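Local coordinates for antifreeze protein (PDB 3P4G), which binds to ice as a hyperactive, calcium-dependent antifreeze protein of an Antarctic bacterium, apparently through waters anchored on its surface, at residues G276-K287 and V300-G311. Numbering follows the deposited sequence.
Sequences GDDSIYLKFYTK and VANFEHIRVSDG. With CA (calcium ion), chain Q; CA (calcium ion), chain P.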
ATOM      1  N   GLY A 276     -16.719  12.428  18.275  1.00  9.29           N
ATOM      2  CA  GLY A 276     -16.194  11.351  19.137  1.00  9.32           C
ATOM      3  C   GLY A 276     -15.285  11.959  20.183  1.00 10.50           C
ATOM      4  O   GLY A 276     -15.073  13.209  20.257  1.00  8.68           O
ATOM      5  N   ASP A 277     -14.700  11.072  20.982  1.00  9.73           N
ATOM      6  CA  ASP A 277     -13.887  11.434  22.150  1.00  9.27           C
ATOM      7  C   ASP A 277     -12.444  11.326  21.724  1.00  9.15           C
ATOM      8  O   ASP A 277     -11.898  10.225  21.588  1.00  7.57           O
ATOM      9  CB  ASP A 277     -14.196  10.449  23.270  1.00  8.54           C
ATOM     10  CG  ASP A 277     -13.595  10.857  24.576  1.00  8.03           C
ATOM     11  OD1 ASP A 277     -13.736  12.050  24.920  1.00  9.59           O
ATOM     12  OD2 ASP A 277     -13.019   9.980  25.266  1.00 13.06           O
ATOM     13  N   ASP A 278     -11.864  12.477  21.397  1.00  7.55           N
ATOM     14  CA  ASP A 278     -10.584  12.513  20.692  1.00  7.34           C
ATOM     15  C   ASP A 278      -9.457  13.086  21.569  1.00  7.35           C
ATOM     16  O   ASP A 278      -9.648  14.077  22.327  1.00  8.06           O
ATOM     17  CB  ASP A 278     -10.751  13.304  19.406  1.00  7.23           C
ATOM     18  CG  ASP A 278     -11.825  12.697  18.495  1.00  8.72           C
ATOM     19  OD1 ASP A 278     -11.634  11.568  17.977  1.00  7.87           O
ATOM     20  OD2 ASP A 278     -12.879  13.339  18.331  1.00  8.89           O
ATOM     21  N   SER A 279      -8.268  12.481  21.400  1.00  7.12           N
ATOM     22  CA  SER A 279      -7.060  12.778  22.172  1.00  7.27           C
ATOM     23  C   SER A 279      -5.895  13.161  21.293  1.00  7.78           C
ATOM     24  O   SER A 279      -5.702  12.591  20.211  1.00  7.76           O
ATOM     25  CB  SER A 279      -6.609  11.553  23.015  1.00  7.26           C
ATOM     26  OG  SER A 279      -7.644  11.091  23.887  1.00  8.70           O
ATOM     27  N   ILE A 280      -5.133  14.121  21.773  1.00  7.52           N
ATOM     28  CA  ILE A 280      -3.927  14.530  21.034  1.00  7.56           C
ATOM     29  C   ILE A 280      -2.779  14.616  22.023  1.00  8.55           C
ATOM     30  O   ILE A 280      -2.932  15.178  23.118  1.00  9.03           O
ATOM     31  CB  ILE A 280      -4.126  15.842  20.203  1.00  7.78           C
ATOM     32  CG1 ILE A 280      -2.899  16.104  19.301  1.00  9.11           C
ATOM     33  CG2 ILE A 280      -4.386  17.115  21.090  1.00  8.74           C
ATOM     34  CD1 ILE A 280      -3.015  17.350  18.420  1.00  9.29           C
ATOM     35  N   TYR A 281      -1.596  14.143  21.600  1.00  8.74           N
ATOM     36  CA  TYR A 281      -0.412  14.225  22.418  1.00 10.41           C
ATOM     37  C   TYR A 281       0.595  15.061  21.637  1.00 11.54           C
ATOM     38  O   TYR A 281       1.033  14.660  20.570  1.00 11.85           O
ATOM     39  CB  TYR A 281       0.155  12.814  22.620  1.00 10.79           C
ATOM     40  CG  TYR A 281       1.406  12.717  23.467  1.00 11.90           C
ATOM     41  CD1 TYR A 281       1.740  13.714  24.410  1.00 13.40           C
ATOM     42  CD2 TYR A 281       2.228  11.578  23.384  1.00 16.34           C
ATOM     43  CE1 TYR A 281       2.866  13.616  25.191  1.00 15.90           C
ATOM     44  CE2 TYR A 281       3.402  11.478  24.182  1.00 19.43           C
ATOM     45  CZ  TYR A 281       3.692  12.494  25.081  1.00 19.77           C
ATOM     46  OH  TYR A 281       4.842  12.425  25.875  1.00 22.66           O
ATOM     47  N   LEU A 282       0.929  16.214  22.186  1.00 11.87           N
ATOM     48  CA  LEU A 282       1.890  17.149  21.577  1.00 12.97           C
ATOM     49  C   LEU A 282       3.223  16.927  22.263  1.00 14.38           C
ATOM     50  O   LEU A 282       3.587  17.666  23.189  1.00 15.67           O
ATOM     51  CB  LEU A 282       1.429  18.590  21.809  1.00 13.87           C
ATOM     52  CG  LEU A 282       0.045  18.961  21.223  1.00 15.54           C
ATOM     53  CD1 LEU A 282      -0.435  20.348  21.679  1.00 13.68           C
ATOM     54  CD2 LEU A 282       0.096  18.915  19.681  1.00 16.62           C
ATOM     55  N   LYS A 283       3.957  15.916  21.815  1.00 15.41           N
ATOM     56  CA  LYS A 283       5.171  15.501  22.542  1.00 16.48           C
ATOM     57  C   LYS A 283       6.277  16.565  22.433  1.00 16.60           C
ATOM     58  O   LYS A 283       7.165  16.651  23.296  1.00 17.49           O
ATOM     59  CB  LYS A 283       5.654  14.187  21.953  1.00 17.71           C
ATOM     60  CG  LYS A 283       6.870  13.533  22.620  1.00 24.11           C
ATOM     61  CD  LYS A 283       6.903  12.040  22.205  1.00 28.54           C
ATOM     62  CE  LYS A 283       7.595  11.212  23.279  1.00 32.74           C
ATOM     63  NZ  LYS A 283       9.094  11.399  23.268  1.00 33.35           N
ATOM     64  N   PHE A 284       6.213  17.404  21.399  1.00 16.54           N
ATOM     65  CA  PHE A 284       7.273  18.387  21.101  1.00 16.57           C
ATOM     66  C   PHE A 284       7.174  19.692  21.914  1.00 17.58           C
ATOM     67  O   PHE A 284       8.149  20.455  21.988  1.00 17.88           O
ATOM     68  CB  PHE A 284       7.262  18.691  19.594  1.00 16.40           C
ATOM     69  CG  PHE A 284       8.458  19.493  19.079  1.00 17.72           C
ATOM     70  CD1 PHE A 284       9.663  18.873  18.798  1.00 16.96           C
ATOM     71  CD2 PHE A 284       8.335  20.875  18.831  1.00 20.26           C
ATOM     72  CE1 PHE A 284      10.753  19.611  18.278  1.00 15.60           C
ATOM     73  CE2 PHE A 284       9.409  21.625  18.326  1.00 19.41           C
ATOM     74  CZ  PHE A 284      10.615  20.963  18.032  1.00 20.71           C
ATOM     75  N   TYR A 285       6.025  19.929  22.534  1.00 15.85           N
ATOM     76  CA  TYR A 285       5.747  21.204  23.205  1.00 17.41           C
ATOM     77  C   TYR A 285       5.514  20.994  24.680  1.00 18.27           C
ATOM     78  O   TYR A 285       4.740  20.117  25.070  1.00 16.24           O
ATOM     79  CB  TYR A 285       4.488  21.832  22.603  1.00 15.89           C
ATOM     80  CG  TYR A 285       4.603  22.121  21.128  1.00 16.99           C
ATOM     81  CD1 TYR A 285       4.176  21.164  20.157  1.00 14.20           C
ATOM     82  CD2 TYR A 285       5.128  23.349  20.690  1.00 18.22           C
ATOM     83  CE1 TYR A 285       4.257  21.448  18.809  1.00 15.82           C
ATOM     84  CE2 TYR A 285       5.232  23.636  19.348  1.00 17.99           C
ATOM     85  CZ  TYR A 285       4.809  22.674  18.411  1.00 16.11           C
ATOM     86  OH  TYR A 285       4.896  22.971  17.089  1.00 14.84           O
ATOM     87  N   THR A 286       6.185  21.790  25.504  1.00 20.22           N
ATOM     88  CA  THR A 286       5.923  21.758  26.943  1.00 22.43           C
ATOM     89  C   THR A 286       4.787  22.721  27.294  1.00 20.88           C
ATOM     90  O   THR A 286       4.433  23.567  26.472  1.00 20.10           O
ATOM     91  CB  THR A 286       7.186  22.131  27.761  1.00 23.84           C
ATOM     92  OG1 THR A 286       7.666  23.423  27.364  1.00 32.73           O
ATOM     93  CG2 THR A 286       8.328  21.126  27.521  1.00 29.61           C
ATOM     94  N   LYS A 287       4.237  22.623  28.507  1.00 20.78           N
ATOM     95  CA  LYS A 287       3.190  23.565  28.930  1.00 21.74           C
ATOM     96  C   LYS A 287       3.550  25.033  28.654  1.00 22.68           C
ATOM     97  O   LYS A 287       2.722  25.799  28.167  1.00 22.25           O
ATOM     98  CB  LYS A 287       2.861  23.406  30.410  1.00 22.57           C
ATOM     99  CG  LYS A 287       1.934  22.303  30.697  1.00 24.56           C
ATOM    100  CD  LYS A 287       1.597  22.294  32.167  1.00 28.24           C
ATOM    101  CE  LYS A 287       0.716  21.099  32.525  1.00 30.26           C
ATOM    102  NZ  LYS A 287       0.285  21.290  33.931  1.00 33.03           N
ATOM    103  N   VAL A 300      -5.493  23.172  18.086  1.00 11.86           N
ATOM    104  CA  VAL A 300      -5.784  21.873  18.758  1.00 10.35           C
ATOM    105  C   VAL A 300      -6.983  21.910  19.686  1.00 11.09           C
ATOM    106  O   VAL A 300      -7.313  20.881  20.290  1.00  9.52           O
ATOM    107  CB  VAL A 300      -4.536  21.282  19.523  1.00 10.41           C
ATOM    108  CG1 VAL A 300      -3.366  21.055  18.536  1.00 12.07           C
ATOM    109  CG2 VAL A 300      -4.142  22.179  20.725  1.00 10.10           C
ATOM    110  N   ALA A 301      -7.597  23.087  19.812  1.00 12.57           N
ATOM    111  CA  ALA A 301      -8.714  23.300  20.731  1.00 13.11           C
ATOM    112  C   ALA A 301      -9.915  22.413  20.498  1.00 13.12           C
ATOM    113  O   ALA A 301     -10.696  22.190  21.436  1.00 13.33           O
ATOM    114  CB  ALA A 301      -9.146  24.748  20.704  1.00 13.15           C
ATOM    115  N   ASN A 302     -10.070  21.891  19.284  1.00 12.41           N
ATOM    116  CA  ASN A 302     -11.199  21.028  18.986  1.00 13.08           C
ATOM    117  C   ASN A 302     -11.074  19.637  19.683  1.00 11.29           C
ATOM    118  O   ASN A 302     -12.086  18.958  19.878  1.00 10.55           O
ATOM    119  CB  ASN A 302     -11.391  20.906  17.478  1.00 12.57           C
ATOM    120  CG  ASN A 302     -10.218  20.217  16.800  1.00 13.16           C
ATOM    121  OD1 ASN A 302      -9.220  20.871  16.373  1.00 13.22           O
ATOM    122  ND2 ASN A 302     -10.283  18.924  16.755  1.00  8.73           N
ATOM    123  N   PHE A 303      -9.852  19.293  20.131  1.00 10.56           N
ATOM    124  CA  PHE A 303      -9.622  17.996  20.798  1.00  9.64           C
ATOM    125  C   PHE A 303     -10.151  17.983  22.225  1.00  9.48           C
ATOM    126  O   PHE A 303      -9.922  18.931  22.978  1.00  9.19           O
ATOM    127  CB  PHE A 303      -8.159  17.615  20.799  1.00 10.03           C
ATOM    128  CG  PHE A 303      -7.723  16.999  19.507  1.00  8.73           C
ATOM    129  CD1 PHE A 303      -7.392  17.814  18.413  1.00  9.06           C
ATOM    130  CD2 PHE A 303      -7.661  15.585  19.376  1.00  9.64           C
ATOM    131  CE1 PHE A 303      -7.029  17.203  17.154  1.00  8.65           C
ATOM    132  CE2 PHE A 303      -7.291  14.973  18.161  1.00  9.57           C
ATOM    133  CZ  PHE A 303      -6.967  15.783  17.054  1.00  7.42           C
ATOM    134  N   GLU A 304     -10.851  16.898  22.581  1.00  8.59           N
ATOM    135  CA  GLU A 304     -11.357  16.770  23.954  1.00  9.30           C
ATOM    136  C   GLU A 304     -10.230  16.614  25.003  1.00  9.71           C
ATOM    137  O   GLU A 304     -10.355  17.093  26.141  1.00  9.92           O
ATOM    138  CB  GLU A 304     -12.377  15.641  24.057  1.00  9.81           C
ATOM    139  CG  GLU A 304     -13.675  15.948  23.351  1.00 12.02           C
ATOM    140  CD  GLU A 304     -13.671  15.771  21.841  1.00 11.79           C
ATOM    141  OE1 GLU A 304     -12.757  15.126  21.246  1.00 10.51           O
ATOM    142  OE2 GLU A 304     -14.661  16.237  21.251  1.00 12.22           O
ATOM    143  N   HIS A 305      -9.149  15.948  24.637  1.00  8.53           N
ATOM    144  CA  HIS A 305      -8.087  15.676  25.583  1.00  8.77           C
ATOM    145  C   HIS A 305      -6.779  16.068  24.974  1.00  8.57           C
ATOM    146  O   HIS A 305      -6.488  15.674  23.856  1.00  9.50           O
ATOM    147  CB  HIS A 305      -8.051  14.189  25.953  1.00  9.05           C
ATOM    148  CG  HIS A 305      -9.396  13.650  26.312  1.00  8.79           C
ATOM    149  ND1 HIS A 305      -9.949  13.811  27.566  1.00  8.79           N
ATOM    150  CD2 HIS A 305     -10.360  13.093  25.541  1.00  9.62           C
ATOM    151  CE1 HIS A 305     -11.167  13.293  27.569  1.00 11.08           C
ATOM    152  NE2 HIS A 305     -11.440  12.843  26.353  1.00 10.95           N
ATOM    153  N   ILE A 306      -5.948  16.744  25.750  1.00  8.92           N
ATOM    154  CA  ILE A 306      -4.711  17.295  25.196  1.00  9.13           C
ATOM    155  C   ILE A 306      -3.597  17.111  26.203  1.00 10.60           C
ATOM    156  O   ILE A 306      -3.664  17.643  27.315  1.00 11.85           O
ATOM    157  CB  ILE A 306      -4.788  18.814  24.801  1.00  9.43           C
ATOM    158  CG1 ILE A 306      -5.976  19.081  23.869  1.00  9.53           C
ATOM    159  CG2 ILE A 306      -3.439  19.277  24.155  1.00 10.73           C
ATOM    160  CD1 ILE A 306      -6.228  20.649  23.626  1.00 11.05           C
ATOM    161  N   ARG A 307      -2.600  16.321  25.822  1.00  9.90           N
ATOM    162  CA  ARG A 307      -1.417  16.143  26.665  1.00 11.11           C
ATOM    163  C   ARG A 307      -0.234  16.830  25.990  1.00 12.32           C
ATOM    164  O   ARG A 307      -0.111  16.784  24.779  1.00 12.52           O
ATOM    165  CB  ARG A 307      -1.133  14.631  26.875  1.00 12.20           C
ATOM    166  CG  ARG A 307       0.206  14.385  27.626  1.00 13.18           C
ATOM    167  CD  ARG A 307       0.408  12.940  27.991  1.00 15.03           C
ATOM    168  NE  ARG A 307      -0.594  12.441  28.956  1.00 14.06           N
ATOM    169  CZ  ARG A 307      -0.556  12.619  30.276  1.00 17.81           C
ATOM    170  NH1 ARG A 307       0.434  13.302  30.854  1.00 17.03           N
ATOM    171  NH2 ARG A 307      -1.508  12.082  31.037  1.00 17.08           N
ATOM    172  N   VAL A 308       0.624  17.488  26.774  1.00 13.01           N
ATOM    173  CA  VAL A 308       1.874  18.078  26.225  1.00 13.92           C
ATOM    174  C   VAL A 308       3.060  17.350  26.839  1.00 15.15           C
ATOM    175  O   VAL A 308       2.862  16.357  27.546  1.00 14.26           O
ATOM    176  CB  VAL A 308       1.907  19.625  26.384  1.00 15.00           C
ATOM    177  CG1 VAL A 308       0.768  20.270  25.568  1.00 15.72           C
ATOM    178  CG2 VAL A 308       1.792  20.046  27.856  1.00 16.83           C
ATOM    179  N   SER A 309       4.294  17.814  26.590  1.00 15.32           N
ATOM    180  CA  SER A 309       5.446  16.945  26.941  1.00 17.06           C
ATOM    181  C   SER A 309       5.605  16.724  28.439  1.00 18.21           C
ATOM    182  O   SER A 309       6.147  15.688  28.883  1.00 19.01           O
ATOM    183  CB  SER A 309       6.749  17.512  26.376  1.00 17.52           C
ATOM    184  OG  SER A 309       7.051  18.721  27.042  1.00 18.31           O
ATOM    185  N   ASP A 310       5.172  17.711  29.222  1.00 18.23           N
ATOM    186  CA  ASP A 310       5.377  17.690  30.665  1.00 20.19           C
ATOM    187  C   ASP A 310       4.068  17.806  31.459  1.00 19.87           C
ATOM    188  O   ASP A 310       4.049  18.283  32.606  1.00 21.02           O
ATOM    189  CB  ASP A 310       6.392  18.771  31.083  1.00 19.88           C
ATOM    190  CG  ASP A 310       5.916  20.212  30.765  1.00 22.05           C
ATOM    191  OD1 ASP A 310       4.951  20.391  29.981  1.00 18.71           O
ATOM    192  OD2 ASP A 310       6.506  21.166  31.336  1.00 23.33           O
ATOM    193  N   GLY A 311       2.963  17.392  30.854  1.00 19.13           N
ATOM    194  CA  GLY A 311       1.704  17.316  31.628  1.00 18.15           C
ATOM    195  C   GLY A 311       0.454  17.406  30.782  1.00 17.11           C
ATOM    196  O   GLY A 311       0.522  17.260  29.584  1.00 16.40           O
TER
HETATM  197 CA    CA Q 413     -14.278  15.072  19.087  1.00  3.44          CA
HETATM  198 CA    CA P 412     -13.136  11.368  16.207  1.00  3.51          CA
HETATM  199  O   HOH W   1     -12.835  16.822  18.300  1.00  4.84           O
HETATM  200  O   HOH W   2     -16.584  15.954  18.885  1.00  8.48           O
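Strands 279-282 and 305-308 run parallel, 14° apart, and pair through backbone bonds that include Arg307 N to Ile280 O and Leu282 N to Arg307 O. They belong to the C-terminal end of a right-handed calcium-binding beta-helix. Strand 279-282 also bonds to strand 260-263 of the preceding coil, and strand 305-308 continues the parallel stacking after a helical excursion. Ile280 and Ile306 lie side by side and point the same way into the interior, Ile280 CG2 3.8 Å from Ile306 CG1. Ile280 CB sits over one face of the Phe303 ring, 3.8 Å from its centroid, a CH-pi contact. Ile280 CD1 reaches Val300 CG1, and Leu282 CD1 packs against Ile306 CG2 and Val308 CG1. On the other side of the strands, the Arg307 chain crosses the Tyr281 ring obliquely, its CG and CD against CD1 and CE1, while Arg307 O and Val308 O lie at the ring edge. The Arg307 chain then bends at chi3 (-64°), and its NE bonds to Ala318 O. Further along, Tyr285 O accepts Ser309 N, and Lys287 N donates to Asp310 OD1 on the syn side of the carboxylate.

At the start of the strands, His305 NE2 donates to Asp277 OD1 at 2.8 Å. The acceptor is near the imidazole plane, with the carboxylate perpendicular to the ring. His305 ND1 is bonded to Ser316 N, so both ring nitrogens are held. Asp278 bridges two calcium ions, one through each carboxylate oxygen. Glu304 grips the ion held by Asp278 OD2 with OE1 and OE2, joined by Gly276 O, Asn274 O and two waters. A bend at chi2 of Glu304 (79°) turns the carboxylate back toward this ion. Glu304 OE1 also accepts Asp278 N at 2.8 Å, from above the carboxylate plane.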